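Local coordinates for A rubisco-like protein (Burkholderia fungorum, PDB 3NWR), which probably acts as an enzyme of the lyase class and is a dimeric relative of the rubisco large subunit, at residues G408-L411 with P412-A415; G116-Y119 with D120-E123; R213-M216 with S217-R221; A105-P108 with T109-A112. All coordinates share one frame; numbering follows the deposited sequence.

Interaction 1: G408-L411 with P412-A415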
# COMPACT_ATOMS: atom_id res chain seq x y z
N GLY A 408 -11.56 23.16 -32.46
CA GLY A 408 -10.25 23.40 -33.05
C GLY A 408 -9.79 24.84 -33.02
O GLY A 408 -8.81 25.20 -33.68
N THR A 409 -10.47 25.68 -32.25
CA THR A 409 -10.11 27.10 -32.24
C THR A 409 -9.31 27.45 -30.98
O THR A 409 -9.65 27.01 -29.87
CB THR A 409 -11.35 27.99 -32.41
OG1 THR A 409 -10.96 29.37 -32.48
CG2 THR A 409 -12.31 27.81 -31.26
N PRO A 410 -8.22 28.21 -31.13
CA PRO A 410 -7.42 28.53 -29.93
C PRO A 410 -8.23 29.27 -28.87
O PRO A 410 -9.08 30.09 -29.19
CB PRO A 410 -6.32 29.45 -30.49
CG PRO A 410 -6.20 29.07 -31.93
CD PRO A 410 -7.63 28.77 -32.36
N LEU A 411 -7.94 29.00 -27.59
CA LEU A 411 -8.70 29.65 -26.51
C LEU A 411 -8.74 31.18 -26.59
O LEU A 411 -9.80 31.78 -26.40
CB LEU A 411 -8.19 29.20 -25.13
CG LEU A 411 -8.99 28.07 -24.46
CD1 LEU A 411 -8.96 26.81 -25.30
CD2 LEU A 411 -8.42 27.80 -23.08
N PRO A 412 -7.59 31.84 -26.84
CA PRO A 412 -7.63 33.31 -26.86
C PRO A 412 -8.39 33.87 -28.06
O PRO A 412 -8.77 35.04 -28.02
CB PRO A 412 -6.15 33.72 -26.95
CG PRO A 412 -5.41 32.51 -26.40
CD PRO A 412 -6.21 31.33 -26.88
N VAL A 413 -8.60 33.07 -29.10
CA VAL A 413 -9.46 33.50 -30.21
C VAL A 413 -10.93 33.36 -29.80
O VAL A 413 -11.72 34.29 -29.93
CB VAL A 413 -9.18 32.68 -31.49
CG1 VAL A 413 -10.20 33.02 -32.58
CG2 VAL A 413 -7.78 32.97 -32.01
N TYR A 414 -11.28 32.19 -29.27
CA TYR A 414 -12.66 31.94 -28.84
C TYR A 414 -13.09 32.89 -27.74
O TYR A 414 -14.25 33.28 -27.65
CB TYR A 414 -12.78 30.49 -28.37
CG TYR A 414 -14.17 29.91 -28.36
CD1 TYR A 414 -14.92 29.85 -29.52
CD2 TYR A 414 -14.70 29.36 -27.20
CE1 TYR A 414 -16.19 29.29 -29.52
CE2 TYR A 414 -15.98 28.79 -27.19
CZ TYR A 414 -16.71 28.76 -28.36
OH TYR A 414 -17.98 28.20 -28.38
N ALA A 415 -12.14 33.27 -26.88
CA ALA A 415 -12.41 34.19 -25.78
C ALA A 415 -12.96 35.53 -26.24
O ALA A 415 -13.66 36.21 -25.50
CB ALA A 415 -11.13 34.41 -24.95

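Interaction 2: G116-Y119 with D120-E123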
# COMPACT_ATOMS: atom_id res chain seq x y z
N GLY A 116 6.15 -7.18 -3.97
CA GLY A 116 6.57 -7.83 -2.74
C GLY A 116 7.96 -7.54 -2.19
O GLY A 116 8.38 -6.38 -2.10
N ASN A 117 8.67 -8.60 -1.81
CA ASN A 117 9.97 -8.51 -1.16
C ASN A 117 11.10 -8.06 -2.10
O ASN A 117 12.21 -7.85 -1.64
CB ASN A 117 10.36 -9.86 -0.53
CG ASN A 117 9.87 -10.04 0.92
OD1 ASN A 117 9.21 -9.17 1.49
ND2 ASN A 117 10.23 -11.18 1.52
N LEU A 118 10.82 -7.93 -3.40
CA LEU A 118 11.86 -7.51 -4.34
C LEU A 118 12.52 -6.21 -3.92
O LEU A 118 13.71 -5.99 -4.15
CB LEU A 118 11.30 -7.33 -5.75
CG LEU A 118 10.94 -8.58 -6.53
CD1 LEU A 118 10.31 -8.18 -7.86
CD2 LEU A 118 12.19 -9.41 -6.73
N TYR A 119 11.74 -5.32 -3.31
CA TYR A 119 12.24 -4.02 -2.93
C TYR A 119 13.30 -4.10 -1.84
O TYR A 119 14.08 -3.18 -1.67
CB TYR A 119 11.10 -3.10 -2.48
CG TYR A 119 10.10 -2.89 -3.58
CD1 TYR A 119 10.42 -2.14 -4.70
CD2 TYR A 119 8.85 -3.48 -3.52
CE1 TYR A 119 9.52 -1.97 -5.73
CE2 TYR A 119 7.93 -3.30 -4.53
CZ TYR A 119 8.28 -2.55 -5.64
OH TYR A 119 7.36 -2.37 -6.64
N ASP A 120 13.32 -5.22 -1.11
CA ASP A 120 14.21 -5.35 0.05
C ASP A 120 15.51 -6.08 -0.23
O ASP A 120 16.33 -6.25 0.68
CB ASP A 120 13.49 -6.10 1.18
CG ASP A 120 12.27 -5.36 1.69
OD1 ASP A 120 12.42 -4.21 2.14
OD2 ASP A 120 11.17 -5.96 1.67
N LEU A 121 15.69 -6.56 -1.46
CA LEU A 121 16.84 -7.42 -1.76
C LEU A 121 18.16 -6.76 -1.38
O LEU A 121 18.40 -5.60 -1.69
CB LEU A 121 16.86 -7.80 -3.24
CG LEU A 121 15.70 -8.67 -3.75
CD1 LEU A 121 15.83 -8.87 -5.24
CD2 LEU A 121 15.68 -10.02 -3.05
N GLY A 122 19.02 -7.53 -0.73
CA GLY A 122 20.33 -7.03 -0.34
C GLY A 122 21.19 -6.71 -1.55
O GLY A 122 22.14 -5.93 -1.45
N GLU A 123 20.85 -7.30 -2.69
CA GLU A 123 21.62 -7.10 -3.92
C GLU A 123 21.42 -5.73 -4.56
O GLU A 123 22.25 -5.29 -5.36
CB GLU A 123 21.29 -8.18 -4.95
CG GLU A 123 21.82 -9.55 -4.62
CD GLU A 123 20.88 -10.36 -3.75
OE1 GLU A 123 19.85 -9.81 -3.30
OE2 GLU A 123 21.17 -11.55 -3.51
O HOH W 1 9.18 -5.05 0.16

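Interaction 3: R213-M216 with S217-R221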
# COMPACT_ATOMS: atom_id res chain seq x y z
N ARG A 213 -27.60 11.02 3.12
CA ARG A 213 -29.02 11.37 3.10
C ARG A 213 -29.28 12.85 2.80
O ARG A 213 -30.12 13.18 1.96
CB ARG A 213 -29.69 10.96 4.42
CG ARG A 213 -29.68 9.47 4.68
CD ARG A 213 -30.42 9.17 5.98
NE ARG A 213 -30.70 7.74 6.11
CZ ARG A 213 -29.99 6.91 6.86
NH1 ARG A 213 -28.95 7.36 7.55
NH2 ARG A 213 -30.32 5.62 6.92
N ALA A 214 -28.55 13.74 3.46
CA ALA A 214 -28.76 15.18 3.24
C ALA A 214 -28.36 15.60 1.84
O ALA A 214 -29.09 16.31 1.16
CB ALA A 214 -28.02 16.00 4.27
N VAL A 215 -27.18 15.16 1.41
CA VAL A 215 -26.70 15.52 0.08
C VAL A 215 -27.59 14.99 -1.04
O VAL A 215 -27.91 15.71 -1.99
CB VAL A 215 -25.24 15.06 -0.13
CG1 VAL A 215 -24.83 15.20 -1.58
CG2 VAL A 215 -24.30 15.85 0.77
N MET A 216 -28.00 13.73 -0.95
CA MET A 216 -28.81 13.16 -2.02
C MET A 216 -30.18 13.82 -2.12
O MET A 216 -30.75 13.90 -3.20
CB MET A 216 -28.94 11.64 -1.89
CG MET A 216 -27.67 10.87 -2.30
SD MET A 216 -27.01 11.37 -3.90
CE MET A 216 -28.47 11.16 -4.94
N SER A 217 -30.71 14.29 -0.99
CA SER A 217 -31.96 15.04 -1.04
C SER A 217 -31.84 16.23 -1.98
O SER A 217 -32.72 16.47 -2.82
CB SER A 217 -32.37 15.53 0.35
OG SER A 217 -33.61 16.20 0.28
N GLU A 218 -30.75 16.98 -1.84
CA GLU A 218 -30.50 18.13 -2.70
C GLU A 218 -30.24 17.71 -4.14
O GLU A 218 -30.74 18.33 -5.07
CB GLU A 218 -29.33 18.96 -2.17
CG GLU A 218 -29.62 19.67 -0.86
CD GLU A 218 -30.56 20.86 -1.03
OE1 GLU A 218 -30.91 21.19 -2.18
OE2 GLU A 218 -30.93 21.46 -0.01
N VAL A 219 -29.46 16.65 -4.33
CA VAL A 219 -29.11 16.20 -5.67
C VAL A 219 -30.35 15.72 -6.43
O VAL A 219 -30.52 16.05 -7.61
CB VAL A 219 -28.03 15.10 -5.62
CG1 VAL A 219 -27.75 14.54 -6.99
CG2 VAL A 219 -26.75 15.68 -5.00
N ARG A 220 -31.21 14.97 -5.76
CA ARG A 220 -32.45 14.48 -6.36
C ARG A 220 -33.35 15.65 -6.75
O ARG A 220 -33.89 15.70 -7.86
CB ARG A 220 -33.19 13.53 -5.42
CG ARG A 220 -32.47 12.19 -5.17
CD ARG A 220 -33.33 11.17 -4.36
NE ARG A 220 -33.83 11.72 -3.10
CZ ARG A 220 -33.30 11.50 -1.90
NH1 ARG A 220 -32.24 10.71 -1.76
NH2 ARG A 220 -33.85 12.05 -0.82
N ARG A 221 -33.51 16.61 -5.84
CA ARG A 221 -34.34 17.77 -6.13
C ARG A 221 -33.75 18.60 -7.27
O ARG A 221 -34.48 19.14 -8.09
CB ARG A 221 -34.53 18.63 -4.89
CG ARG A 221 -35.47 19.79 -5.17
CD ARG A 221 -35.56 20.79 -4.04
NE ARG A 221 -35.99 22.09 -4.54
CZ ARG A 221 -36.14 23.17 -3.78
NH1 ARG A 221 -35.92 23.09 -2.48
NH2 ARG A 221 -36.52 24.32 -4.32
O HOH W 2 -32.36 11.72 1.54

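Interaction 4: A105-P108 with T109-A112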
# COMPACT_ATOMS: atom_id res chain seq x y z
N ALA A 105 -5.87 -16.72 -9.98
CA ALA A 105 -6.53 -15.41 -10.10
C ALA A 105 -6.64 -14.70 -8.76
O ALA A 105 -7.72 -14.29 -8.35
CB ALA A 105 -7.92 -15.56 -10.74
N ASN A 106 -5.50 -14.55 -8.11
CA ASN A 106 -5.41 -14.03 -6.76
C ASN A 106 -4.71 -12.67 -6.82
O ASN A 106 -3.48 -12.60 -6.95
CB ASN A 106 -4.59 -15.03 -5.93
CG ASN A 106 -4.60 -14.70 -4.44
OD1 ASN A 106 -4.22 -13.61 -4.02
ND2 ASN A 106 -5.03 -15.67 -3.63
N LEU A 107 -5.50 -11.60 -6.75
CA LEU A 107 -4.99 -10.25 -6.97
C LEU A 107 -3.93 -9.82 -5.95
O LEU A 107 -2.84 -9.38 -6.34
CB LEU A 107 -6.14 -9.24 -7.05
CG LEU A 107 -5.76 -7.80 -7.39
CD1 LEU A 107 -4.80 -7.71 -8.59
CD2 LEU A 107 -7.02 -6.98 -7.66
N PRO A 108 -4.22 -9.93 -4.64
CA PRO A 108 -3.16 -9.50 -3.72
C PRO A 108 -1.90 -10.38 -3.75
O PRO A 108 -0.80 -9.87 -3.52
CB PRO A 108 -3.86 -9.53 -2.35
CG PRO A 108 -4.99 -10.53 -2.51
CD PRO A 108 -5.46 -10.33 -3.94
N THR A 109 -2.02 -11.66 -4.06
CA THR A 109 -0.81 -12.47 -4.21
C THR A 109 -0.08 -12.19 -5.52
O THR A 109 1.15 -12.29 -5.57
CB THR A 109 -1.10 -13.96 -3.98
OG1 THR A 109 -1.62 -14.11 -2.66
CG2 THR A 109 0.19 -14.79 -4.09
N LEU A 110 -0.81 -11.77 -6.55
CA LEU A 110 -0.16 -11.27 -7.75
C LEU A 110 0.74 -10.09 -7.37
O LEU A 110 1.90 -10.02 -7.79
CB LEU A 110 -1.22 -10.85 -8.78
CG LEU A 110 -0.70 -10.11 -10.02
CD1 LEU A 110 0.36 -10.94 -10.72
CD2 LEU A 110 -1.82 -9.74 -10.98
N ALA A 111 0.22 -9.17 -6.57
CA ALA A 111 1.04 -8.04 -6.11
C ALA A 111 2.24 -8.50 -5.26
O ALA A 111 3.33 -7.95 -5.38
CB ALA A 111 0.20 -7.02 -5.35
N ALA A 112 2.03 -9.49 -4.40
CA ALA A 112 3.12 -10.01 -3.57
C ALA A 112 4.21 -10.62 -4.44
O ALA A 112 5.37 -10.69 -4.03
CB ALA A 112 2.58 -11.06 -2.59

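Interaction 1: G408-L411 with P412-A415
The carbonyl of Pro410, the N-cap residue, meets the amides of Val413 and Tyr414 as the chain enters the short helix 411-414. Tyr414 N gives Pro410 O a straight bond of 3.0 Å (172° at the hydrogen), whereas the bond from Val413 N to the same oxygen is bent to 130° and weak. One residue on, Ala415 N reaches Leu411 O at 2.8 Å.

Thr409 divides its two branches between two partners. Its hydroxyl branch lies opposite the backbone N (chi1 -176°), which sets OG1 against Val413 CG1 at 3.7 Å and turns the methyl the other way, toward the tyrosine. There Thr409 CG2 comes within 3.7 Å of Tyr414 CD1, approaching the ring obliquely, and the two side chains run about at right angles. Pro410 CB touches Val413 CG2 at 4.1 Å. Pro412 has no amide hydrogen to give, which costs nothing in the first turn, where no earlier helical carbonyl awaits it.

Tyr414 continues onto Ala403 and Ala404 of helix 391-407 and onto Leu421 of helix 419-427. Just upstream, Gly408, with positive phi, is the C-prime residue of a Schellman motif, with Thr409 N bonded to Ala404 O. The whole is a helix-to-helix connection, a Schellman C-cap followed by a helix N-terminus with Pro410 at the N-cap and Pro412 in the first turn, among the last helices of the chain, within the rubisco-type catalytic domain.

Interaction 2: G116-Y119 with D120-E123
Asp120 N donates to Asn117 O at 2.9 Å with an angle of 157° at the hydrogen, closing a 3-10 turn spanning residues 117-120. The donor stands above the plane of the Asn117 carbonyl. One residue later Leu121 N points almost straight at Leu118 O, but at 3.4 Å the bond is weak. The Asp120 side chain is tied back by a water that donates to both Gly116 O and Asp120 OD2, each at 2.7 Å. The carboxylate thus has separate uses for its two oxygens: OD2 takes the water, while OD1 accepts from Gln327 of the second subunit. With CG set beside its own backbone N (chi1 -63°), the group swings back over the turn, where Asp120 OD2 passes Asn117 OD1 at 3.8 Å; the amide and carboxylate planes are 73° apart.

On another side of the turn, Leu118 and Leu121 lie side by side and point the same way, Leu118 CD2 meeting Leu121 CD1 at 4.0 Å. Leu121 CG also rests 3.4 Å from Leu118 O. Both leucines pack on Met34. Tyr119 heads elsewhere, its hydroxyl bonded to Gly298 O and its carbonyl to Arg293 of the second subunit.

This is a 3-10 turn in the connection between helix 107-114 and strand 126-133 of the N-terminal domain. One flank packs on helix 27-37 of the same domain, the other on the second subunit. Asn117, packed on Asn286 of that subunit, probably corresponds to the asparagine of the Gly-Asn motif that rubisco N-terminal domains lend to the partner's active site.

Interaction 3: R213-M216 with S217-R221
A bend at chi3 (-54°) folds the end of Arg220 back along helix 208-226, bringing its guanidinium beside the turn that holds Met216 and placing Arg220 NH1 3.4 Å from Met216 CB. Nearer the backbone, Arg220 CG lies 3.1 Å from Met216 O. One guanidinium face looks onto Met216 O and Ser217 CA, both offset toward its rim. Met216 is itself coiled, bent at chi2 (-49°) and again at chi3, and this carries its methyl to the valine one turn on: Met216 CE meets Val219 CG1 at 4.0 Å. Val215 touches the other branch of the same valine, Val215 CG1 to Val219 CG2 at 4.0 Å, the two side chains running obliquely.

Regular i to i+4 bonds support these positions. Arg220 N donates to Met216 O at 2.8 Å and Val219 N to Val215 O at 3.0 Å, whereas the bond from Glu218 N to Ala214 O is long and weak.

At its edge, in the guanidinium plane, Arg220 holds a water through NH2, and that water donates to Arg213 O at 2.7 Å. Arg213 O therefore serves two donors, the water and Ser217 N. The valines face inward onto Val183 of helix 176-189, and Val215 and Met216 also reach Phe234 of strand 233-235.

Arg220 NH1 forms a salt bridge with Glu253. This carboxylate and the bridging water probably restrict the rotation of the guanidinium, and the carboxylate offsets its charge, while the apolar residues of the same turns seat the helix on the barrel.

Interaction 4: A105-P108 with T109-A112
The contact between Asn106 and Thr109 is a local N-terminal helix cap, buried where helix 107-114 of the N-terminal domain begins. Asn106 is the N-cap residue: its OD1 accepts from Thr109 N at 2.9 Å, and Thr109 OG1 donates to the same oxygen at 3.0 Å. Both donors approach from one face of the amide plane, the amide N tilted modestly from it and the hydroxyl standing well above it. Placing Asn106 CG anti to the backbone N (chi1 -171°) turns the amide forward over the first turn, and Thr109, with OG1 beside its own N (chi1 -59°), offers both donors together.

The main chain follows on, Leu110 N to Asn106 O at 2.8 Å and Ala112 N to Pro108 O at 3.0 Å. Leu107 CD1 and Leu110 CD2 approach to 4.3 Å, and both leucines touch Leu310.

The other end of the asparagine amide, ND2, binds Thr237 O of the second subunit and a glycerol, probably from the crystallisation liquor. Pro108 packs on that same Thr237, and Thr109 on Ala201 of that subunit. The arrangement is an Asn N-cap whose amide spans the boundary where the N-terminal domain meets the catalytic domain of the second subunit, as in rubisco-type dimers.

Overall arrangement
Interactions 4 and 2 follow each other along the N-terminal domain, their centres about 17 Å apart, and both face the second subunit; Asn286 of that subunit packs against Ala112 of interaction 4 and Asn117 of interaction 2. They lie on the side where, as in rubiscos, the N-terminal domain probably borders the partner's active site, which the carboxylated Lys195 marks. Interactions 1 and 3 belong to the catalytic domain and touch no other chain of the assembly; their centres are about 37 Å apart. Interaction 2 lies across the chain's centre from both, about 52 Å from interaction 1 and 50 Å from interaction 3, centre to centre. Glycerols lie near Asn106 and Met216.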